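Local atomic coordinates of ABC transporter ATP-binding protein (Sulfolobus tokodaii, PDB entry 2PJZ), a protein that probably binds and hydrolyses ATP as the nucleotide-binding subunit of an ABC transporter, putatively one for cobalt. Residues L143-E157 with Y170-E184. Sequence-based numbering, arbitrary orientation.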
loop_
_atom_site.group_PDB
_atom_site.type_symbol
_atom_site.label_atom_id
_atom_site.label_comp_id
_atom_site.label_asym_id
_atom_site.label_seq_id
_atom_site.Cartn_x
_atom_site.Cartn_y
_atom_site.Cartn_z
ATOM N N LEU A 143 11.303 4.041 5.481
ATOM C CA LEU A 143 11.106 3.939 6.931
ATOM C C LEU A 143 12.218 4.539 7.759
ATOM O O LEU A 143 11.987 4.926 8.921
ATOM C CB LEU A 143 10.878 2.485 7.364
ATOM C CG LEU A 143 9.668 1.771 6.736
ATOM C CD1 LEU A 143 9.690 0.342 7.159
ATOM C CD2 LEU A 143 8.322 2.404 7.106
ATOM N N ALA A 144 13.425 4.598 7.199
ATOM C CA ALA A 144 14.579 5.032 8.002
ATOM C C ALA A 144 14.588 6.535 8.265
ATOM O O ALA A 144 15.352 7.018 9.091
ATOM C CB ALA A 144 15.878 4.578 7.374
ATOM N N SER A 145 13.721 7.282 7.586
ATOM C CA SER A 145 13.477 8.663 7.972
ATOM C C SER A 145 12.449 8.859 9.096
ATOM O O SER A 145 12.096 10.011 9.423
ATOM C CB SER A 145 13.094 9.511 6.751
ATOM O OG SER A 145 11.899 9.028 6.180
ATOM N N GLN A 146 11.950 7.762 9.661
ATOM C CA GLN A 146 10.935 7.830 10.697
ATOM C C GLN A 146 9.763 8.763 10.277
ATOM O O GLN A 146 9.410 9.725 10.989
ATOM C CB GLN A 146 11.558 8.279 12.026
ATOM C CG GLN A 146 12.557 7.248 12.531
ATOM C CD GLN A 146 12.812 7.327 14.023
ATOM O OE1 GLN A 146 13.880 7.774 14.443
ATOM N NE2 GLN A 146 11.852 6.885 14.826
ATOM N N PRO A 147 9.136 8.453 9.128
ATOM C CA PRO A 147 8.045 9.281 8.625
ATOM C C PRO A 147 6.876 9.240 9.576
ATOM O O PRO A 147 6.621 8.203 10.244
ATOM C CB PRO A 147 7.635 8.565 7.311
ATOM C CG PRO A 147 8.049 7.117 7.519
ATOM C CD PRO A 147 9.344 7.237 8.309
ATOM N N GLU A 148 6.154 10.346 9.667
ATOM C CA GLU A 148 4.855 10.304 10.316
ATOM C C GLU A 148 3.792 9.643 9.425
ATOM O O GLU A 148 2.819 9.078 9.919
ATOM C CB GLU A 148 4.387 11.720 10.661
ATOM C CG GLU A 148 5.263 12.441 11.699
ATOM C CD GLU A 148 5.387 11.734 13.038
ATOM O OE1 GLU A 148 4.539 10.863 13.396
ATOM O OE2 GLU A 148 6.366 12.075 13.743
ATOM N N ILE A 149 3.976 9.744 8.109
ATOM C CA ILE A 149 2.949 9.304 7.164
ATOM C C ILE A 149 3.689 8.570 6.068
ATOM O O ILE A 149 4.628 9.097 5.528
ATOM C CB ILE A 149 2.176 10.523 6.544
ATOM C CG1 ILE A 149 1.614 11.417 7.674
ATOM C CG2 ILE A 149 1.037 10.018 5.590
ATOM C CD1 ILE A 149 0.808 12.706 7.137
ATOM N N VAL A 150 3.223 7.375 5.705
ATOM C CA VAL A 150 3.940 6.586 4.677
ATOM C C VAL A 150 2.939 5.989 3.620
ATOM O O VAL A 150 1.812 5.596 3.948
ATOM C CB VAL A 150 4.843 5.516 5.423
ATOM C CG1 VAL A 150 3.943 4.425 6.079
ATOM C CG2 VAL A 150 5.933 4.934 4.530
ATOM N N GLY A 151 3.357 5.925 2.357
ATOM C CA GLY A 151 2.589 5.246 1.317
ATOM C C GLY A 151 3.448 4.091 0.857
ATOM O O GLY A 151 4.503 4.287 0.255
ATOM N N LEU A 152 3.015 2.878 1.158
ATOM C CA LEU A 152 3.833 1.730 0.822
ATOM C C LEU A 152 3.176 0.878 -0.258
ATOM O O LEU A 152 2.058 0.414 -0.096
ATOM C CB LEU A 152 4.155 0.911 2.065
ATOM C CG LEU A 152 4.968 1.623 3.128
ATOM C CD1 LEU A 152 5.076 0.742 4.379
ATOM C CD2 LEU A 152 6.368 1.984 2.585
ATOM N N ASP A 153 3.876 0.721 -1.374
ATOM C CA ASP A 153 3.389 -0.137 -2.466
ATOM C C ASP A 153 3.988 -1.561 -2.357
ATOM O O ASP A 153 5.212 -1.740 -2.335
ATOM C CB ASP A 153 3.761 0.482 -3.803
ATOM C CG ASP A 153 3.162 -0.270 -4.989
ATOM O OD1 ASP A 153 2.054 -0.827 -4.865
ATOM O OD2 ASP A 153 3.831 -0.311 -6.023
ATOM N N GLU A 154 3.120 -2.561 -2.306
ATOM C CA GLU A 154 3.525 -3.989 -2.416
ATOM C C GLU A 154 4.854 -4.310 -1.750
ATOM O O GLU A 154 5.787 -4.789 -2.432
ATOM C CB GLU A 154 3.605 -4.410 -3.895
ATOM C CG GLU A 154 2.273 -4.397 -4.588
ATOM C CD GLU A 154 1.404 -5.604 -4.238
ATOM O OE1 GLU A 154 1.739 -6.384 -3.305
ATOM O OE2 GLU A 154 0.367 -5.737 -4.911
ATOM N N PRO A 155 4.972 -4.060 -0.431
ATOM C CA PRO A 155 6.304 -4.185 0.170
ATOM C C PRO A 155 6.787 -5.647 0.302
ATOM O O PRO A 155 7.927 -5.871 0.661
ATOM C CB PRO A 155 6.134 -3.550 1.556
ATOM C CG PRO A 155 4.670 -3.691 1.875
ATOM C CD PRO A 155 3.940 -3.641 0.551
ATOM N N PHE A 156 5.927 -6.606 -0.035
ATOM C CA PHE A 156 6.215 -8.024 0.231
ATOM C C PHE A 156 6.369 -8.834 -1.045
ATOM O O PHE A 156 6.731 -10.016 -0.997
ATOM C CB PHE A 156 5.099 -8.660 1.062
ATOM C CG PHE A 156 4.683 -7.853 2.265
ATOM C CD1 PHE A 156 5.511 -7.743 3.369
ATOM C CD2 PHE A 156 3.428 -7.241 2.298
ATOM C CE1 PHE A 156 5.119 -7.014 4.492
ATOM C CE2 PHE A 156 3.022 -6.515 3.412
ATOM C CZ PHE A 156 3.873 -6.402 4.507
ATOM N N GLU A 157 6.096 -8.213 -2.184
ATOM C CA GLU A 157 6.088 -8.949 -3.438
ATOM C C GLU A 157 7.515 -9.294 -3.844
ATOM O O GLU A 157 8.402 -8.465 -3.742
ATOM C CB GLU A 157 5.338 -8.164 -4.512
ATOM C CG GLU A 157 5.140 -8.924 -5.801
ATOM C CD GLU A 157 3.980 -8.402 -6.639
ATOM O OE1 GLU A 157 3.539 -7.246 -6.445
ATOM O OE2 GLU A 157 3.507 -9.164 -7.508
ATOM N N TYR A 170 9.540 -3.832 10.823
ATOM C CA TYR A 170 9.873 -2.400 10.656
ATOM C C TYR A 170 8.682 -1.552 10.191
ATOM O O TYR A 170 8.533 -0.396 10.595
ATOM C CB TYR A 170 11.044 -2.245 9.694
ATOM C CG TYR A 170 12.363 -2.631 10.311
ATOM C CD1 TYR A 170 12.856 -1.948 11.420
ATOM C CD2 TYR A 170 13.130 -3.660 9.769
ATOM C CE1 TYR A 170 14.071 -2.294 11.990
ATOM C CE2 TYR A 170 14.351 -4.018 10.334
ATOM C CZ TYR A 170 14.808 -3.335 11.438
ATOM O OH TYR A 170 16.024 -3.692 11.979
ATOM N N ILE A 171 7.875 -2.129 9.309
ATOM C CA ILE A 171 6.644 -1.491 8.821
ATOM C C ILE A 171 5.740 -1.200 10.012
ATOM O O ILE A 171 5.127 -0.140 10.097
ATOM C CB ILE A 171 5.945 -2.392 7.731
ATOM C CG1 ILE A 171 6.772 -2.361 6.442
ATOM C CG2 ILE A 171 4.470 -1.971 7.483
ATOM C CD1 ILE A 171 6.359 -3.362 5.359
ATOM N N LYS A 172 5.669 -2.131 10.956
ATOM C CA LYS A 172 4.789 -1.961 12.103
ATOM C C LYS A 172 5.334 -0.962 13.121
ATOM O O LYS A 172 4.559 -0.246 13.774
ATOM C CB LYS A 172 4.403 -3.321 12.697
ATOM C CG LYS A 172 3.607 -4.185 11.661
ATOM C CD LYS A 172 3.536 -5.686 12.046
ATOM C CE LYS A 172 2.498 -5.977 13.108
ATOM N NZ LYS A 172 2.415 -7.478 13.294
ATOM N N GLU A 173 6.663 -0.880 13.211
ATOM C CA GLU A 173 7.324 -0.001 14.179
ATOM C C GLU A 173 7.435 1.450 13.715
ATOM O O GLU A 173 7.296 2.375 14.530
ATOM C CB GLU A 173 8.706 -0.542 14.540
ATOM C CG GLU A 173 9.531 0.434 15.390
ATOM C CD GLU A 173 10.806 -0.166 15.908
ATOM O OE1 GLU A 173 11.255 -1.194 15.327
ATOM O OE2 GLU A 173 11.360 0.399 16.897
ATOM N N TYR A 174 7.661 1.649 12.417
ATOM C CA TYR A 174 7.877 2.985 11.865
ATOM C C TYR A 174 6.715 3.474 10.969
ATOM O O TYR A 174 5.898 2.671 10.467
ATOM C CB TYR A 174 9.231 3.026 11.140
ATOM C CG TYR A 174 10.393 2.798 12.082
ATOM C CD1 TYR A 174 10.834 3.820 12.920
ATOM C CD2 TYR A 174 11.020 1.550 12.173
ATOM C CE1 TYR A 174 11.885 3.621 13.808
ATOM C CE2 TYR A 174 12.093 1.336 13.071
ATOM C CZ TYR A 174 12.511 2.381 13.880
ATOM O OH TYR A 174 13.558 2.221 14.772
ATOM N N GLY A 175 6.610 4.791 10.801
ATOM C CA GLY A 175 5.452 5.408 10.113
ATOM C C GLY A 175 4.087 5.094 10.737
ATOM O O GLY A 175 3.357 4.259 10.237
ATOM N N LYS A 176 3.696 5.798 11.787
ATOM C CA LYS A 176 2.445 5.462 12.434
ATOM C C LYS A 176 1.224 5.534 11.536
ATOM O O LYS A 176 0.330 4.697 11.680
ATOM C CB LYS A 176 2.208 6.319 13.682
ATOM C CG LYS A 176 0.909 5.929 14.430
ATOM C CD LYS A 176 0.750 6.663 15.756
ATOM C CE LYS A 176 0.098 8.013 15.570
ATOM N NZ LYS A 176 -0.047 8.625 16.935
ATOM N N GLU A 177 1.178 6.504 10.622
ATOM C CA GLU A 177 -0.016 6.693 9.786
ATOM C C GLU A 177 0.367 6.377 8.337
ATOM O O GLU A 177 1.511 6.618 7.921
ATOM C CB GLU A 177 -0.477 8.148 9.855
ATOM C CG GLU A 177 -1.633 8.570 8.917
ATOM C CD GLU A 177 -1.997 10.023 9.149
ATOM O OE1 GLU A 177 -2.315 10.384 10.324
ATOM O OE2 GLU A 177 -1.964 10.810 8.173
ATOM N N GLY A 178 -0.582 5.862 7.573
ATOM C CA GLY A 178 -0.334 5.749 6.137
ATOM C C GLY A 178 -1.153 4.684 5.481
ATOM O O GLY A 178 -2.184 4.231 6.007
ATOM N N ILE A 179 -0.705 4.291 4.294
ATOM C CA ILE A 179 -1.495 3.396 3.456
ATOM C C ILE A 179 -0.519 2.386 2.918
ATOM O O ILE A 179 0.551 2.742 2.427
ATOM C CB ILE A 179 -2.186 4.163 2.282
ATOM C CG1 ILE A 179 -3.316 5.063 2.813
ATOM C CG2 ILE A 179 -2.791 3.148 1.232
ATOM C CD1 ILE A 179 -3.779 6.092 1.756
ATOM N N LEU A 180 -0.884 1.106 3.023
ATOM C CA LEU A 180 -0.082 0.031 2.477
ATOM C C LEU A 180 -0.956 -0.619 1.422
ATOM O O LEU A 180 -2.063 -1.004 1.730
ATOM C CB LEU A 180 0.236 -1.000 3.572
ATOM C CG LEU A 180 1.200 -2.151 3.229
ATOM C CD1 LEU A 180 1.812 -2.751 4.516
ATOM C CD2 LEU A 180 0.507 -3.262 2.404
ATOM N N VAL A 181 -0.468 -0.759 0.188
ATOM C CA VAL A 181 -1.278 -1.415 -0.824
ATOM C C VAL A 181 -0.697 -2.767 -1.231
ATOM O O VAL A 181 0.509 -2.902 -1.371
ATOM C CB VAL A 181 -1.547 -0.531 -2.098
ATOM C CG1 VAL A 181 -2.007 0.888 -1.708
ATOM C CG2 VAL A 181 -0.349 -0.462 -3.004
ATOM N N THR A 182 -1.580 -3.749 -1.441
ATOM C CA THR A 182 -1.142 -5.105 -1.801
ATOM C C THR A 182 -2.235 -5.935 -2.428
ATOM O O THR A 182 -3.433 -5.734 -2.144
ATOM C CB THR A 182 -0.563 -5.870 -0.570
ATOM O OG1 THR A 182 0.025 -7.108 -1.013
ATOM C CG2 THR A 182 -1.672 -6.145 0.470
ATOM N N HIS A 183 -1.823 -6.889 -3.279
ATOM C CA HIS A 183 -2.751 -7.867 -3.835
ATOM C C HIS A 183 -2.581 -9.229 -3.114
ATOM O O HIS A 183 -3.349 -10.168 -3.352
ATOM C CB HIS A 183 -2.523 -8.023 -5.354
ATOM C CG HIS A 183 -1.247 -8.719 -5.712
ATOM N ND1 HIS A 183 -1.178 -10.080 -5.922
ATOM C CD2 HIS A 183 0.010 -8.247 -5.906
ATOM C CE1 HIS A 183 0.063 -10.421 -6.219
ATOM N NE2 HIS A 183 0.807 -9.332 -6.213
ATOM N N GLU A 184 -1.562 -9.310 -2.263
ATOM C CA GLU A 184 -1.147 -10.554 -1.599
ATOM C C GLU A 184 -1.858 -10.831 -0.275
ATOM O O GLU A 184 -1.736 -10.085 0.678
ATOM C CB GLU A 184 0.364 -10.534 -1.364
ATOM C CG GLU A 184 1.104 -10.139 -2.608
ATOM C CD GLU A 184 2.560 -10.423 -2.510
ATOM O OE1 GLU A 184 3.227 -9.769 -1.687
ATOM O OE2 GLU A 184 3.037 -11.287 -3.279
HETATM O O HOH W 1 8.144 6.628 11.922
HETATM O O HOH W 2 3.039 -7.036 -1.283
#
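Leu143 lays CD1 against the end of helix 161-173, 3.9 Å from Tyr170 CB and nearly as close to Ile171 CG1. The Gln146 amide stands at the edge of the Tyr174 ring, NE2 3.4 Å from CE1 in the ring plane, the two planes 89° apart. A water accepts from Gly175 N and donates to Pro147 O, linking the loops before the strands. From Glu148 O to Glu154 N, six backbone hydrogen bonds join parallel strands 149-153 and 177-182. Ile149 runs alongside Glu177, whose carboxylate is held by Met1 N and Gly30 N. Beneath the returning helix, Leu152 CD1 meets Ile171 CG1 at 4.1 Å. Asp153 turns to the other face of the sheet, its OD1 hydrogen-bonded to Thr44 OG1 of the probable Walker A loop. Glu154, its chain bent at chi2 (-77°), reaches across to the end of strand 177-182, where Thr182 OG1 donates to OE1 (3.0 Å) from above the carboxylate plane; a water donates to both Glu154 OE1 and Glu184 OE1 and, with the Arg164-Glu184 salt bridge, probably offsets their like charges. Pro155 CB and Phe156 CE1 both reach Ile171 CD1. Glu157 OE2 accepts from His183 NE2 (3.0 Å, 158°), from well out of the carboxylate plane. This right-handed beta-alpha-beta crossover is characteristic of P-loop NTPases; Asp153-Glu154 and His183 fit the Walker B aspartate, following glutamate and switch histidine of ABC ATPases.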